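Local coordinates for WbbZ protein (Klebsiella pneumoniae subsp. pneumoniae NTUH-K2044, PDB 6X1L) that is of unknown function but belongs to the polysaccharide pyruvyl transferase family, so it may act on surface polysaccharide, at residues S21-N29 / Y62-G73; S235-P245 / L259-T270. All coordinates share one frame; numbering follows the deposited sequence.

Overall arrangement
The two contacts lie on opposite sides of the chain's centre, each about 17 Å from it, with their own centres 34 Å apart and nearest atoms about 15 Å apart, so they do not touch. Interaction 1 comes first along the chain and joins strands 23-27 and 67-71 inside the six-stranded parallel sheet. Interaction 2 follows near the C-terminus, pairing strands 240-243 and 266-268 at one edge of the four-stranded parallel sheet. They share no strand. Two separate parallel sheets, with helices between most successive strands, are consistent with the two-domain alpha/beta layout of the GT-B clan, in which this family is placed.

Interaction 1: residues S21-N29 / Y62-G73; sequences SHRFVYKAN and YSSETDILIFGG
Phe24 and Ile70 meet on one face of a parallel strand pair, 23-27 with 67-71, inside the six-stranded parallel sheet of an alpha/beta domain. Ile70 CD1 stands almost over the centre of the Phe24 ring, 4.1 Å from its centroid, a CH-pi contact made by the outer methyl while CG1 of the same side chain lies close to Phe24 CG. The other branch of Ile70 turns to Tyr26, CG2 reaching CD1 of that ring at 3.8 Å. On the face of Val25 and Leu69, Val25 CG1 sits over one face of the Tyr62 ring, with CZ 3.7 Å away. Strand 53-55 borders 23-27 and strand 98-104 borders 67-71, which keeps this middle part buried. Backbone bonds alternate along the pair, from Ile68 N to Arg23 O through Ile70 N to Val25 O at 2.7 Å and on to Gly72 N with Lys27 O.

The N-terminal end is looser and more open to solvent. Here Arg23 CG lies between its backbone N and carbonyl carbon (chi1 87°), and the extended chain runs beside Asp67, guanidinium and carboxylate planes only 14° apart. Arg23 NE meets Asp67 OD1 at 2.9 Å in a salt bridge, but its hydrogen bond is bent and weak, as is that from NH2 to OD2. Asp67 OD2 also takes the backbone N-H of Ser63 from above the carboxylate plane, which probably helps hold the group in place. Nearby, His22 lays its ring obliquely against Ile68 CD1.

At the C-terminal end, a water links strand 23-27 to the backbone after strand 67-71: it lies 2.8 Å from Tyr26 OH, in the plane of that ring, and accepts from Gly73 N.

Interaction 2: residues S235-P245 / L259-T270; sequences SLLGKEVNFYP and LFNRYPKTCFIT
Val241 and Thr266 lie side by side in register on neighbouring parallel strands, and four backbone hydrogen bonds bind the two segments. Val241 N donates to Lys265 O at 3.0 Å and Val241 O accepts from Cys267 N; Phe243 repeats the pattern, its N bonded to Cys267 O and its O to Ile269 N. The type I turn from Tyr263 to Thr266 leads into strand 266-268.

Among side-chain polar contacts, Thr266 OG1 lies 2.7 Å from Ser235 OG, joining strand 266-268 to the last turn of helix 228-236. Thr266 OG1 also shares a water with Lys239 O, to which that water donates, while Ser235 OG bonds back to Ala231 O.

Most aromatic contacts gather at the C-terminal end. Phe268 turns an edge to the face of Phe243 in an offset edge-to-face pair, centroids 5.7 Å apart and planes at 88°. Both rings are swung away from their own backbone N, Phe268 with chi1 -168°. Beyond this pair, Pro245 CB approaches Phe268 CZ at 3.4 Å. Ile269 CB lies over one face of the Tyr244 ring, 4.2 Å from its centroid, and CG2 of the same residue touches CE2 near the rim. At the other end, Tyr263 offers a ring face to Ser235 CB.

An aliphatic contact completes the account: Ile269 CD1 packs on Asn242 CB at 3.6 Å.

The pair belongs to a beta-alpha-beta unit, strand 240-243, helix 250-259 and strand 266-268. Strand 220-225 flanks 240-243, whereas 266-268 is outermost within this chain; helix 228-236 packs on Val241 and Phe243, and helix 250-259 meets Phe243 and Phe268.

Interaction 1: residues S21-N29 / Y62-G73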
loop_
_atom_site.group_PDB
_atom_site.type_symbol
_atom_site.label_atom_id
_atom_site.label_comp_id
_atom_site.label_asym_id
_atom_site.label_seq_id
_atom_site.Cartn_x
_atom_site.Cartn_y
_atom_site.Cartn_z
ATOM N N SER A 21 32.433 -14.011 -8.313
ATOM C CA SER A 21 32.559 -15.146 -9.219
ATOM C C SER A 21 31.425 -15.234 -10.233
ATOM O O SER A 21 31.654 -15.633 -11.378
ATOM C CB SER A 21 32.628 -16.447 -8.416
ATOM O OG SER A 21 33.679 -16.402 -7.467
ATOM N N HIS A 22 30.204 -14.880 -9.838
ATOM C CA HIS A 22 29.036 -15.040 -10.687
ATOM C C HIS A 22 28.171 -13.791 -10.600
ATOM O O HIS A 22 28.254 -13.018 -9.643
ATOM C CB HIS A 22 28.209 -16.274 -10.286
ATOM C CG HIS A 22 29.021 -17.521 -10.107
ATOM N ND1 HIS A 22 29.648 -17.836 -8.921
ATOM C CD2 HIS A 22 29.302 -18.534 -10.961
ATOM C CE1 HIS A 22 30.285 -18.987 -9.053
ATOM N NE2 HIS A 22 30.091 -19.431 -10.281
ATOM N N ARG A 23 27.333 -13.596 -11.609
ATOM C CA ARG A 23 26.385 -12.494 -11.570
ATOM C C ARG A 23 25.055 -12.976 -11.004
ATOM O O ARG A 23 24.667 -14.137 -11.168
ATOM C CB ARG A 23 26.190 -11.879 -12.957
ATOM C CG ARG A 23 25.136 -12.552 -13.797
ATOM C CD ARG A 23 24.886 -11.797 -15.086
ATOM N NE ARG A 23 23.963 -12.526 -15.949
ATOM C CZ ARG A 23 23.560 -12.101 -17.140
ATOM N NH1 ARG A 23 23.994 -10.941 -17.613
ATOM N NH2 ARG A 23 22.719 -12.836 -17.854
ATOM N N PHE A 24 24.368 -12.074 -10.309
ATOM C CA PHE A 24 23.153 -12.421 -9.588
ATOM C C PHE A 24 21.934 -12.210 -10.478
ATOM O O PHE A 24 21.763 -11.137 -11.066
ATOM C CB PHE A 24 23.015 -11.580 -8.317
ATOM C CG PHE A 24 24.017 -11.912 -7.246
ATOM C CD1 PHE A 24 24.916 -12.957 -7.403
ATOM C CD2 PHE A 24 24.048 -11.179 -6.070
ATOM C CE1 PHE A 24 25.828 -13.254 -6.415
ATOM C CE2 PHE A 24 24.959 -11.476 -5.074
ATOM C CZ PHE A 24 25.850 -12.513 -5.247
ATOM N N VAL A 25 21.096 -13.236 -10.574
ATOM C CA VAL A 25 19.773 -13.140 -11.181
ATOM C C VAL A 25 18.773 -13.299 -10.046
ATOM O O VAL A 25 18.688 -14.371 -9.434
ATOM C CB VAL A 25 19.556 -14.202 -12.266
ATOM C CG1 VAL A 25 18.179 -14.039 -12.894
ATOM C CG2 VAL A 25 20.653 -14.125 -13.320
ATOM N N TYR A 26 18.022 -12.240 -9.749
ATOM C CA TYR A 26 17.227 -12.173 -8.530
ATOM C C TYR A 26 15.744 -12.315 -8.839
ATOM O O TYR A 26 15.215 -11.622 -9.716
ATOM C CB TYR A 26 17.488 -10.864 -7.780
ATOM C CG TYR A 26 16.587 -10.651 -6.582
ATOM C CD1 TYR A 26 16.716 -11.436 -5.446
ATOM C CD2 TYR A 26 15.610 -9.658 -6.586
ATOM C CE1 TYR A 26 15.898 -11.248 -4.347
ATOM C CE2 TYR A 26 14.787 -9.460 -5.490
ATOM C CZ TYR A 26 14.937 -10.257 -4.374
ATOM O OH TYR A 26 14.126 -10.070 -3.281
ATOM N N LYS A 27 15.078 -13.211 -8.110
ATOM C CA LYS A 27 13.628 -13.366 -8.154
ATOM C C LYS A 27 13.086 -13.105 -6.757
ATOM O O LYS A 27 13.339 -13.887 -5.833
ATOM C CB LYS A 27 13.221 -14.756 -8.635
ATOM C CG LYS A 27 11.708 -14.929 -8.730
ATOM C CD LYS A 27 11.117 -13.963 -9.751
ATOM C CE LYS A 27 9.591 -13.910 -9.683
ATOM N NZ LYS A 27 9.099 -13.216 -8.456
ATOM N N ALA A 28 12.345 -12.010 -6.603
ATOM C CA ALA A 28 11.704 -11.713 -5.331
ATOM C C ALA A 28 10.610 -12.731 -5.041
ATOM O O ALA A 28 9.884 -13.160 -5.940
ATOM C CB ALA A 28 11.114 -10.301 -5.347
ATOM N N ASN A 29 10.498 -13.113 -3.782
ATOM C CA ASN A 29 9.434 -14.016 -3.366
ATOM C C ASN A 29 8.082 -13.324 -3.515
ATOM O O ASN A 29 7.911 -12.208 -3.016
ATOM C CB ASN A 29 9.650 -14.440 -1.915
ATOM C CG ASN A 29 8.681 -15.516 -1.466
ATOM O OD1 ASN A 29 8.463 -16.500 -2.169
ATOM N ND2 ASN A 29 8.091 -15.329 -0.287
ATOM N N TYR A 62 19.892 -17.666 -19.566
ATOM C CA TYR A 62 20.943 -17.465 -18.584
ATOM C C TYR A 62 22.010 -18.544 -18.728
ATOM O O TYR A 62 21.786 -19.599 -19.330
ATOM C CB TYR A 62 20.375 -17.470 -17.161
ATOM C CG TYR A 62 19.320 -16.410 -16.928
ATOM C CD1 TYR A 62 19.666 -15.069 -16.831
ATOM C CD2 TYR A 62 17.981 -16.752 -16.806
ATOM C CE1 TYR A 62 18.703 -14.095 -16.620
ATOM C CE2 TYR A 62 17.011 -15.786 -16.593
ATOM C CZ TYR A 62 17.379 -14.460 -16.502
ATOM O OH TYR A 62 16.417 -13.498 -16.289
ATOM N N SER A 63 23.181 -18.261 -18.166
ATOM C CA SER A 63 24.332 -19.147 -18.291
ATOM C C SER A 63 24.301 -20.195 -17.185
ATOM O O SER A 63 24.281 -19.856 -15.998
ATOM C CB SER A 63 25.628 -18.343 -18.235
ATOM O OG SER A 63 26.754 -19.201 -18.185
ATOM N N SER A 64 24.310 -21.469 -17.578
ATOM C CA SER A 64 24.354 -22.575 -16.630
ATOM C C SER A 64 25.705 -22.714 -15.940
ATOM O O SER A 64 25.887 -23.655 -15.159
ATOM C CB SER A 64 24.002 -23.881 -17.346
ATOM O OG SER A 64 24.126 -24.991 -16.476
ATOM N N GLU A 65 26.651 -21.817 -16.205
ATOM C CA GLU A 65 27.974 -21.875 -15.607
ATOM C C GLU A 65 28.347 -20.633 -14.813
ATOM O O GLU A 65 29.086 -20.749 -13.832
ATOM C CB GLU A 65 29.036 -22.108 -16.692
ATOM C CG GLU A 65 30.441 -22.328 -16.156
ATOM C CD GLU A 65 31.473 -22.446 -17.258
ATOM O OE1 GLU A 65 32.548 -23.032 -17.011
ATOM O OE2 GLU A 65 31.206 -21.952 -18.373
ATOM N N THR A 66 27.852 -19.454 -15.192
ATOM C CA THR A 66 28.269 -18.210 -14.559
ATOM C C THR A 66 27.127 -17.397 -13.958
ATOM O O THR A 66 27.389 -16.331 -13.389
ATOM C CB THR A 66 29.038 -17.337 -15.561
ATOM O OG1 THR A 66 28.239 -17.130 -16.733
ATOM C CG2 THR A 66 30.349 -18.009 -15.957
ATOM N N ASP A 67 25.882 -17.854 -14.060
ATOM C CA ASP A 67 24.745 -17.159 -13.471
ATOM C C ASP A 67 24.243 -17.924 -12.256
ATOM O O ASP A 67 24.095 -19.150 -12.304
ATOM C CB ASP A 67 23.609 -16.983 -14.483
ATOM C CG ASP A 67 23.911 -15.920 -15.514
ATOM O OD1 ASP A 67 24.879 -15.159 -15.317
ATOM O OD2 ASP A 67 23.186 -15.847 -16.526
ATOM N N ILE A 68 23.982 -17.195 -11.177
ATOM C CA ILE A 68 23.419 -17.745 -9.953
ATOM C C ILE A 68 22.039 -17.136 -9.747
ATOM O O ILE A 68 21.882 -15.910 -9.811
ATOM C CB ILE A 68 24.328 -17.463 -8.742
ATOM C CG1 ILE A 68 25.582 -18.340 -8.808
ATOM C CG2 ILE A 68 23.571 -17.678 -7.442
ATOM C CD1 ILE A 68 26.520 -18.151 -7.640
ATOM N N LEU A 69 21.042 -17.986 -9.513
ATOM C CA LEU A 69 19.707 -17.508 -9.181
ATOM C C LEU A 69 19.639 -17.201 -7.691
ATOM O O LEU A 69 19.892 -18.080 -6.855
ATOM C CB LEU A 69 18.644 -18.537 -9.562
ATOM C CG LEU A 69 17.225 -18.203 -9.083
ATOM C CD1 LEU A 69 16.635 -17.035 -9.870
ATOM C CD2 LEU A 69 16.315 -19.422 -9.157
ATOM N N ILE A 70 19.317 -15.958 -7.359
ATOM C CA ILE A 70 19.065 -15.552 -5.984
ATOM C C ILE A 70 17.556 -15.621 -5.796
ATOM O O ILE A 70 16.812 -14.798 -6.340
ATOM C CB ILE A 70 19.608 -14.153 -5.688
ATOM C CG1 ILE A 70 21.071 -14.038 -6.113
ATOM C CG2 ILE A 70 19.437 -13.814 -4.216
ATOM C CD1 ILE A 70 22.023 -14.924 -5.322
ATOM N N PHE A 71 17.092 -16.617 -5.046
ATOM C CA PHE A 71 15.669 -16.758 -4.773
ATOM C C PHE A 71 15.348 -16.043 -3.467
ATOM O O PHE A 71 15.896 -16.393 -2.415
ATOM C CB PHE A 71 15.256 -18.226 -4.710
ATOM C CG PHE A 71 13.774 -18.424 -4.605
ATOM C CD1 PHE A 71 12.943 -18.084 -5.660
ATOM C CD2 PHE A 71 13.210 -18.936 -3.451
ATOM C CE1 PHE A 71 11.575 -18.256 -5.567
ATOM C CE2 PHE A 71 11.843 -19.112 -3.351
ATOM C CZ PHE A 71 11.025 -18.771 -4.410
ATOM N N GLY A 72 14.457 -15.053 -3.538
ATOM C CA GLY A 72 14.208 -14.204 -2.388
ATOM C C GLY A 72 13.702 -14.987 -1.191
ATOM O O GLY A 72 13.078 -16.040 -1.325
ATOM N N GLY A 73 13.987 -14.457 -0.007
ATOM C CA GLY A 73 13.606 -15.125 1.219
ATOM C C GLY A 73 12.104 -15.147 1.421
ATOM O O GLY A 73 11.337 -14.475 0.734
HETATM O O HOH W 1 14.757 -11.421 -0.869
#

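Interaction 2: residues S235-P245 / L259-T270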
loop_
_atom_site.group_PDB
_atom_site.type_symbol
_atom_site.label_atom_id
_atom_site.label_comp_id
_atom_site.label_asym_id
_atom_site.label_seq_id
_atom_site.Cartn_x
_atom_site.Cartn_y
_atom_site.Cartn_z
ATOM N N SER A 235 8.614 -4.828 16.146
ATOM C CA SER A 235 9.790 -5.030 16.990
ATOM C C SER A 235 10.904 -4.059 16.623
ATOM O O SER A 235 11.566 -3.504 17.507
ATOM C CB SER A 235 10.288 -6.474 16.875
ATOM O OG SER A 235 9.346 -7.386 17.408
ATOM N N LEU A 236 11.140 -3.860 15.322
ATOM C CA LEU A 236 12.094 -2.843 14.888
ATOM C C LEU A 236 11.700 -1.457 15.384
ATOM O O LEU A 236 12.571 -0.637 15.700
ATOM C CB LEU A 236 12.202 -2.839 13.362
ATOM C CG LEU A 236 12.695 -4.123 12.694
ATOM C CD1 LEU A 236 12.790 -3.934 11.189
ATOM C CD2 LEU A 236 14.038 -4.536 13.271
ATOM N N LEU A 237 10.401 -1.180 15.463
ATOM C CA LEU A 237 9.911 0.107 15.939
ATOM C C LEU A 237 9.983 0.248 17.454
ATOM O O LEU A 237 9.634 1.310 17.977
ATOM C CB LEU A 237 8.470 0.320 15.469
ATOM C CG LEU A 237 8.260 0.390 13.956
ATOM C CD1 LEU A 237 6.778 0.391 13.616
ATOM C CD2 LEU A 237 8.943 1.619 13.383
ATOM N N GLY A 238 10.426 -0.784 18.168
ATOM C CA GLY A 238 10.469 -0.715 19.614
ATOM C C GLY A 238 9.118 -0.770 20.286
ATOM O O GLY A 238 8.989 -0.340 21.434
ATOM N N LYS A 239 8.103 -1.287 19.602
ATOM C CA LYS A 239 6.764 -1.332 20.164
ATOM C C LYS A 239 6.631 -2.482 21.152
ATOM O O LYS A 239 7.446 -3.408 21.191
ATOM C CB LYS A 239 5.718 -1.494 19.061
ATOM C CG LYS A 239 5.792 -0.452 17.963
ATOM C CD LYS A 239 5.475 0.931 18.499
ATOM C CE LYS A 239 5.363 1.942 17.367
ATOM N NZ LYS A 239 5.156 3.312 17.902
ATOM N N GLU A 240 5.578 -2.409 21.962
ATOM C CA GLU A 240 5.145 -3.538 22.775
ATOM C C GLU A 240 4.353 -4.481 21.877
ATOM O O GLU A 240 3.307 -4.102 21.339
ATOM C CB GLU A 240 4.314 -3.046 23.954
ATOM C CG GLU A 240 3.796 -4.138 24.856
ATOM C CD GLU A 240 3.058 -3.583 26.053
ATOM O OE1 GLU A 240 3.263 -2.393 26.374
ATOM O OE2 GLU A 240 2.269 -4.332 26.665
ATOM N N VAL A 241 4.850 -5.704 21.697
ATOM C CA VAL A 241 4.344 -6.618 20.679
ATOM C C VAL A 241 3.897 -7.915 21.338
ATOM O O VAL A 241 4.657 -8.528 22.097
ATOM C CB VAL A 241 5.404 -6.902 19.603
ATOM C CG1 VAL A 241 4.835 -7.807 18.516
ATOM C CG2 VAL A 241 5.919 -5.600 19.018
ATOM N N ASN A 242 2.671 -8.332 21.034
ATOM C CA ASN A 242 2.114 -9.605 21.489
ATOM C C ASN A 242 1.954 -10.493 20.258
ATOM O O ASN A 242 1.024 -10.310 19.465
ATOM C CB ASN A 242 0.790 -9.391 22.214
ATOM C CG ASN A 242 0.949 -8.565 23.474
ATOM O OD1 ASN A 242 1.792 -8.864 24.320
ATOM N ND2 ASN A 242 0.153 -7.510 23.598
ATOM N N PHE A 243 2.868 -11.445 20.104
ATOM C CA PHE A 243 2.983 -12.268 18.907
ATOM C C PHE A 243 2.325 -13.623 19.151
ATOM O O PHE A 243 2.613 -14.285 20.154
ATOM C CB PHE A 243 4.458 -12.440 18.542
ATOM C CG PHE A 243 4.700 -12.943 17.150
ATOM C CD1 PHE A 243 3.703 -12.900 16.192
ATOM C CD2 PHE A 243 5.939 -13.465 16.802
ATOM C CE1 PHE A 243 3.938 -13.364 14.911
ATOM C CE2 PHE A 243 6.178 -13.932 15.529
ATOM C CZ PHE A 243 5.179 -13.879 14.581
ATOM N N TYR A 244 1.449 -14.039 18.224
ATOM C CA TYR A 244 0.690 -15.274 18.379
ATOM C C TYR A 244 1.123 -16.326 17.356
ATOM O O TYR A 244 1.591 -15.987 16.263
ATOM C CB TYR A 244 -0.813 -15.006 18.230
ATOM C CG TYR A 244 -1.412 -14.251 19.397
ATOM C CD1 TYR A 244 -1.219 -12.882 19.540
ATOM C CD2 TYR A 244 -2.170 -14.909 20.357
ATOM C CE1 TYR A 244 -1.762 -12.193 20.606
ATOM C CE2 TYR A 244 -2.719 -14.225 21.424
ATOM C CZ TYR A 244 -2.512 -12.869 21.543
ATOM O OH TYR A 244 -3.056 -12.189 22.605
ATOM N N PRO A 245 0.969 -17.609 17.674
ATOM C CA PRO A 245 1.496 -18.664 16.802
ATOM C C PRO A 245 0.584 -18.964 15.617
ATOM O O PRO A 245 -0.548 -18.485 15.515
ATOM C CB PRO A 245 1.588 -19.876 17.735
ATOM C CG PRO A 245 0.512 -19.649 18.735
ATOM C CD PRO A 245 0.427 -18.157 18.933
ATOM N N LEU A 259 13.801 -12.893 17.779
ATOM C CA LEU A 259 13.108 -11.898 18.587
ATOM C C LEU A 259 13.306 -12.084 20.081
ATOM O O LEU A 259 13.271 -11.099 20.825
ATOM C CB LEU A 259 11.608 -11.909 18.269
ATOM C CG LEU A 259 11.244 -11.489 16.843
ATOM C CD1 LEU A 259 9.754 -11.671 16.584
ATOM C CD2 LEU A 259 11.663 -10.048 16.581
ATOM N N PHE A 260 13.513 -13.317 20.538
ATOM C CA PHE A 260 13.745 -13.571 21.953
ATOM C C PHE A 260 14.982 -12.826 22.440
ATOM O O PHE A 260 16.036 -12.860 21.797
ATOM C CB PHE A 260 13.904 -15.072 22.195
ATOM C CG PHE A 260 14.189 -15.424 23.622
ATOM C CD1 PHE A 260 13.154 -15.577 24.528
ATOM C CD2 PHE A 260 15.493 -15.601 24.063
ATOM C CE1 PHE A 260 13.410 -15.900 25.845
ATOM C CE2 PHE A 260 15.755 -15.920 25.378
ATOM C CZ PHE A 260 14.711 -16.071 26.271
ATOM N N ASN A 261 14.839 -12.138 23.576
ATOM C CA ASN A 261 15.924 -11.431 24.254
ATOM C C ASN A 261 16.450 -10.237 23.460
ATOM O O ASN A 261 16.739 -9.187 24.044
ATOM C CB ASN A 261 17.073 -12.391 24.582
ATOM N N ARG A 262 16.594 -10.379 22.139
ATOM C CA ARG A 262 17.080 -9.266 21.329
ATOM C C ARG A 262 16.084 -8.113 21.312
ATOM O O ARG A 262 16.478 -6.952 21.155
ATOM C CB ARG A 262 17.371 -9.741 19.903
ATOM N N TYR A 263 14.797 -8.412 21.474
ATOM C CA TYR A 263 13.736 -7.410 21.505
ATOM C C TYR A 263 12.872 -7.708 22.723
ATOM O O TYR A 263 11.866 -8.423 22.627
ATOM C CB TYR A 263 12.929 -7.423 20.210
ATOM C CG TYR A 263 13.748 -7.045 18.998
ATOM C CD1 TYR A 263 13.833 -5.723 18.580
ATOM C CD2 TYR A 263 14.447 -8.007 18.278
ATOM C CE1 TYR A 263 14.585 -5.369 17.475
ATOM C CE2 TYR A 263 15.202 -7.664 17.172
ATOM C CZ TYR A 263 15.268 -6.344 16.775
ATOM O OH TYR A 263 16.017 -5.991 15.675
ATOM N N PRO A 264 13.238 -7.173 23.891
ATOM C CA PRO A 264 12.583 -7.610 25.135
ATOM C C PRO A 264 11.133 -7.180 25.260
ATOM O O PRO A 264 10.414 -7.743 26.096
ATOM C CB PRO A 264 13.452 -6.975 26.231
ATOM C CG PRO A 264 14.082 -5.792 25.576
ATOM C CD PRO A 264 14.278 -6.158 24.129
ATOM N N LYS A 265 10.677 -6.211 24.467
ATOM C CA LYS A 265 9.292 -5.764 24.503
ATOM C C LYS A 265 8.377 -6.589 23.606
ATOM O O LYS A 265 7.176 -6.304 23.541
ATOM C CB LYS A 265 9.208 -4.287 24.107
ATOM C CG LYS A 265 9.949 -3.365 25.057
ATOM C CD LYS A 265 9.818 -1.921 24.624
ATOM C CE LYS A 265 10.493 -0.994 25.613
ATOM N NZ LYS A 265 10.354 0.429 25.203
ATOM N N THR A 266 8.913 -7.586 22.909
ATOM C CA THR A 266 8.129 -8.510 22.099
ATOM C C THR A 266 8.073 -9.850 22.819
ATOM O O THR A 266 9.118 -10.451 23.096
ATOM C CB THR A 266 8.743 -8.688 20.710
ATOM O OG1 THR A 266 8.811 -7.427 20.037
ATOM C CG2 THR A 266 7.910 -9.654 19.879
ATOM N N CYS A 267 6.866 -10.318 23.121
ATOM C CA CYS A 267 6.694 -11.616 23.755
ATOM C C CYS A 267 5.760 -12.484 22.922
ATOM O O CYS A 267 4.916 -11.983 22.173
ATOM C CB CYS A 267 6.156 -11.484 25.185
ATOM S SG CYS A 267 4.418 -11.042 25.308
ATOM N N PHE A 268 5.930 -13.796 23.064
ATOM C CA PHE A 268 5.208 -14.796 22.287
ATOM C C PHE A 268 4.176 -15.459 23.188
ATOM O O PHE A 268 4.528 -16.015 24.235
ATOM C CB PHE A 268 6.180 -15.831 21.719
ATOM C CG PHE A 268 5.583 -16.727 20.670
ATOM C CD1 PHE A 268 5.437 -16.286 19.365
ATOM C CD2 PHE A 268 5.191 -18.017 20.986
ATOM C CE1 PHE A 268 4.897 -17.113 18.395
ATOM C CE2 PHE A 268 4.653 -18.849 20.022
ATOM C CZ PHE A 268 4.505 -18.395 18.725
ATOM N N ILE A 269 2.912 -15.408 22.778
ATOM C CA ILE A 269 1.800 -15.931 23.565
ATOM C C ILE A 269 1.485 -17.331 23.055
ATOM O O ILE A 269 0.936 -17.496 21.961
ATOM C CB ILE A 269 0.567 -15.018 23.493
ATOM C CG1 ILE A 269 0.791 -13.739 24.306
ATOM C CG2 ILE A 269 -0.670 -15.746 24.000
ATOM C CD1 ILE A 269 1.577 -12.671 23.583
ATOM N N THR A 270 1.830 -18.342 23.855
ATOM C CA THR A 270 1.587 -19.728 23.470
ATOM C C THR A 270 0.135 -20.129 23.698
ATOM O O THR A 270 -0.457 -20.826 22.866
ATOM C CB THR A 270 2.520 -20.653 24.248
ATOM O OG1 THR A 270 2.566 -20.234 25.617
ATOM C CG2 THR A 270 3.922 -20.610 23.661
HETATM O O HOH W 2 9.627 -4.782 20.616
#